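Local coordinates for dally-like protein (Drosophila melanogaster, PDB 3ODN) that probably acts as a cell-surface heparan sulfate proteoglycan of the glypican family, with a role in hedgehog signalling, and is represented here by its helical core domain, at residues Ile252-Phe262 with Lys417-Ser425. The protein carries 2 engineered substitutions. Sequence-based numbering, arbitrary orientation.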
# COMPACT_ATOMS: atom_id res chain seq x y z
N ILE A 252 -15.69 15.22 22.54
CA ILE A 252 -15.62 14.39 21.33
C ILE A 252 -14.42 13.41 21.30
O ILE A 252 -14.60 12.28 20.84
CB ILE A 252 -15.95 15.16 20.02
CG1 ILE A 252 -17.37 15.78 20.14
CG2 ILE A 252 -15.90 14.24 18.80
CD1 ILE A 252 -17.65 16.90 19.30
N LYS A 253 -13.26 13.80 21.88
CA LYS A 253 -12.10 12.91 22.03
C LYS A 253 -12.46 11.70 22.95
O LYS A 253 -12.09 10.56 22.65
CB LYS A 253 -10.88 13.67 22.61
CG LYS A 253 -10.14 14.55 21.62
CD LYS A 253 -8.71 14.82 22.08
CE LYS A 253 -8.01 15.85 21.23
NZ LYS A 253 -7.81 15.42 19.81
N GLY A 254 -13.22 11.96 24.02
CA GLY A 254 -13.68 10.93 24.94
C GLY A 254 -14.69 9.98 24.32
O GLY A 254 -14.70 8.79 24.65
N CYS A 255 -15.55 10.51 23.42
CA CYS A 255 -16.55 9.74 22.67
C CYS A 255 -15.85 8.77 21.73
O CYS A 255 -16.19 7.58 21.69
CB CYS A 255 -17.48 10.67 21.88
SG CYS A 255 -18.66 11.57 22.90
N LEU A 256 -14.86 9.28 20.98
CA LEU A 256 -14.10 8.50 20.01
C LEU A 256 -12.76 8.01 20.61
O LEU A 256 -11.78 7.86 19.88
CB LEU A 256 -13.86 9.30 18.71
CG LEU A 256 -15.02 10.11 18.11
CD1 LEU A 256 -14.51 11.22 17.22
CD2 LEU A 256 -15.96 9.24 17.32
N HIS A 257 -12.71 7.74 21.95
CA HIS A 257 -11.50 7.24 22.63
C HIS A 257 -11.17 5.81 22.18
O HIS A 257 -10.07 5.30 22.42
CB HIS A 257 -11.63 7.34 24.16
CG HIS A 257 -10.31 7.26 24.87
ND1 HIS A 257 -9.41 8.31 24.85
CD2 HIS A 257 -9.78 6.25 25.59
CE1 HIS A 257 -8.36 7.91 25.55
NE2 HIS A 257 -8.54 6.67 26.02
N TYR A 258 -12.14 5.18 21.51
CA TYR A 258 -12.02 3.84 20.97
C TYR A 258 -11.13 3.83 19.73
O TYR A 258 -10.53 2.80 19.44
CB TYR A 258 -13.42 3.24 20.74
CG TYR A 258 -14.17 3.71 19.50
CD1 TYR A 258 -15.21 4.64 19.60
CD2 TYR A 258 -13.94 3.13 18.26
CE1 TYR A 258 -15.95 5.01 18.48
CE2 TYR A 258 -14.67 3.49 17.14
CZ TYR A 258 -15.67 4.44 17.25
OH TYR A 258 -16.38 4.77 16.11
N GLN A 259 -11.03 4.97 19.02
CA GLN A 259 -10.21 5.15 17.81
C GLN A 259 -8.80 5.67 18.16
O GLN A 259 -8.05 6.03 17.26
CB GLN A 259 -10.89 6.09 16.78
CG GLN A 259 -12.41 6.27 16.91
CD GLN A 259 -13.02 7.17 15.86
OE1 GLN A 259 -12.56 8.29 15.58
NE2 GLN A 259 -14.11 6.70 15.27
N HIS A 260 -8.45 5.71 19.45
CA HIS A 260 -7.17 6.22 19.96
C HIS A 260 -5.99 5.30 19.66
O HIS A 260 -4.92 5.78 19.29
CB HIS A 260 -7.29 6.55 21.45
CG HIS A 260 -6.11 7.24 22.04
ND1 HIS A 260 -5.99 8.63 22.01
CD2 HIS A 260 -5.04 6.72 22.69
CE1 HIS A 260 -4.86 8.91 22.65
NE2 HIS A 260 -4.25 7.79 23.07
N GLU A 261 -6.17 3.97 19.83
CA GLU A 261 -5.14 2.97 19.53
C GLU A 261 -4.94 2.98 18.02
O GLU A 261 -3.82 3.09 17.54
CB GLU A 261 -5.61 1.57 19.97
CG GLU A 261 -5.09 1.12 21.33
CD GLU A 261 -5.43 -0.32 21.70
OE1 GLU A 261 -6.61 -0.72 21.57
OE2 GLU A 261 -4.50 -1.04 22.14
N PHE A 262 -6.07 2.94 17.30
CA PHE A 262 -6.22 2.92 15.85
C PHE A 262 -5.65 4.13 15.12
O PHE A 262 -5.12 3.97 14.02
CB PHE A 262 -7.71 2.73 15.50
CG PHE A 262 -7.95 2.45 14.04
CD1 PHE A 262 -8.35 3.47 13.17
CD2 PHE A 262 -7.77 1.18 13.51
CE1 PHE A 262 -8.57 3.21 11.82
CE2 PHE A 262 -7.98 0.93 12.16
CZ PHE A 262 -8.39 1.94 11.32
N LYS A 417 -3.57 12.42 9.61
CA LYS A 417 -4.19 12.94 10.84
C LYS A 417 -5.72 13.02 10.72
O LYS A 417 -6.34 13.80 11.42
CB LYS A 417 -3.58 14.29 11.25
CG LYS A 417 -2.17 14.15 11.80
CD LYS A 417 -1.44 15.48 11.76
CE LYS A 417 -0.17 15.47 12.58
NZ LYS A 417 0.93 14.71 11.93
N PHE A 418 -6.32 12.15 9.87
CA PHE A 418 -7.76 12.04 9.63
C PHE A 418 -8.55 11.79 10.92
O PHE A 418 -9.62 12.40 11.08
CB PHE A 418 -8.08 10.90 8.60
CG PHE A 418 -9.56 10.58 8.53
CD1 PHE A 418 -10.41 11.34 7.73
CD2 PHE A 418 -10.12 9.60 9.35
CE1 PHE A 418 -11.79 11.10 7.73
CE2 PHE A 418 -11.50 9.39 9.38
CZ PHE A 418 -12.33 10.13 8.56
N TRP A 419 -8.10 10.82 11.75
CA TRP A 419 -8.76 10.39 12.98
C TRP A 419 -8.69 11.42 14.09
O TRP A 419 -9.72 11.70 14.72
CB TRP A 419 -8.25 9.01 13.43
CG TRP A 419 -8.45 7.92 12.40
CD1 TRP A 419 -7.50 7.42 11.56
CD2 TRP A 419 -9.69 7.32 12.00
NE1 TRP A 419 -8.07 6.53 10.68
CE2 TRP A 419 -9.41 6.43 10.94
CE3 TRP A 419 -11.03 7.45 12.43
CZ2 TRP A 419 -10.40 5.65 10.33
CZ3 TRP A 419 -12.01 6.67 11.84
CH2 TRP A 419 -11.69 5.77 10.80
N SER A 420 -7.50 12.03 14.32
CA SER A 420 -7.33 13.06 15.34
C SER A 420 -8.06 14.39 15.01
O SER A 420 -8.52 15.05 15.93
CB SER A 420 -5.85 13.28 15.67
OG SER A 420 -5.10 13.64 14.53
N ASN A 421 -8.24 14.71 13.70
CA ASN A 421 -8.97 15.91 13.26
C ASN A 421 -10.50 15.78 13.35
O ASN A 421 -11.19 16.78 13.18
CB ASN A 421 -8.56 16.36 11.83
CG ASN A 421 -7.11 16.76 11.66
OD1 ASN A 421 -6.42 17.20 12.59
ND2 ASN A 421 -6.60 16.56 10.45
N LEU A 422 -11.02 14.57 13.61
CA LEU A 422 -12.45 14.33 13.74
C LEU A 422 -13.08 15.23 14.83
O LEU A 422 -13.91 16.05 14.44
CB LEU A 422 -12.82 12.83 13.90
CG LEU A 422 -12.90 11.95 12.62
CD1 LEU A 422 -13.13 10.50 12.98
CD2 LEU A 422 -14.07 12.38 11.71
N PRO A 423 -12.64 15.26 16.14
CA PRO A 423 -13.24 16.22 17.08
C PRO A 423 -13.26 17.68 16.60
O PRO A 423 -14.27 18.36 16.74
CB PRO A 423 -12.43 16.03 18.38
CG PRO A 423 -11.25 15.22 18.00
CD PRO A 423 -11.67 14.39 16.83
N HIS A 424 -12.15 18.14 15.99
CA HIS A 424 -12.02 19.50 15.46
C HIS A 424 -12.98 19.75 14.28
O HIS A 424 -13.59 20.81 14.21
CB HIS A 424 -10.56 19.81 15.07
CG HIS A 424 -9.58 19.44 16.15
ND1 HIS A 424 -9.38 20.26 17.25
CD2 HIS A 424 -8.85 18.31 16.30
CE1 HIS A 424 -8.53 19.61 18.03
NE2 HIS A 424 -8.17 18.44 17.49
N SER A 425 -13.14 18.74 13.39
CA SER A 425 -14.07 18.77 12.25
C SER A 425 -15.53 18.91 12.77
O SER A 425 -16.24 19.84 12.37
CB SER A 425 -13.89 17.53 11.37
OG SER A 425 -14.78 17.49 10.27
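F262 points its edge at one face of the W419 indole in a T-shaped stack, the planes at 83° and the ring centroid of F262 5.1 Å from that of the five-membered ring of W419. F262 CE1 leads, 3.4 Å from both W419 CZ2 and W419 CE2. A chi1 of -170° sets F262 CG opposite its own backbone N and carries the ring to the indole. F418 CD2 lies over the opposite face, so W419 is sandwiched, and W266 adds another edge-to-face partner. At the indole rim, Q259 sets its amide almost perpendicular to the ring, OE1 3.6 Å from W419 CE3 and also touching L422 CD1. Its NE2 turns back to Y258 OH in a weak hydrogen bond of 3.1 Å. Cutting W419 back to an alanine is likely to open a gap between F262 and F418 and take away the edge against which the Q259 amide rests. Further along, I252 CG2 rests 3.9 Å from P423 CB, whereas L256 CD1 meets L422 CB more distantly, at 4.1 Å. The looser, more solvent-accessible side belongs to K253: its aliphatic chain crosses the proline ring at about a right angle, and a bend at its last torsion (chi4 -65°) brings NZ near H424 NE2 at 3.8 Å, without a hydrogen bond. The contact thus packs the junction between helices 245-255 and 260-281 against the turn leading into helix 422-428, within the elongated glypican helical bundle. Between these two segments, aromatic and aliphatic packing rather than polar bonding makes the contact.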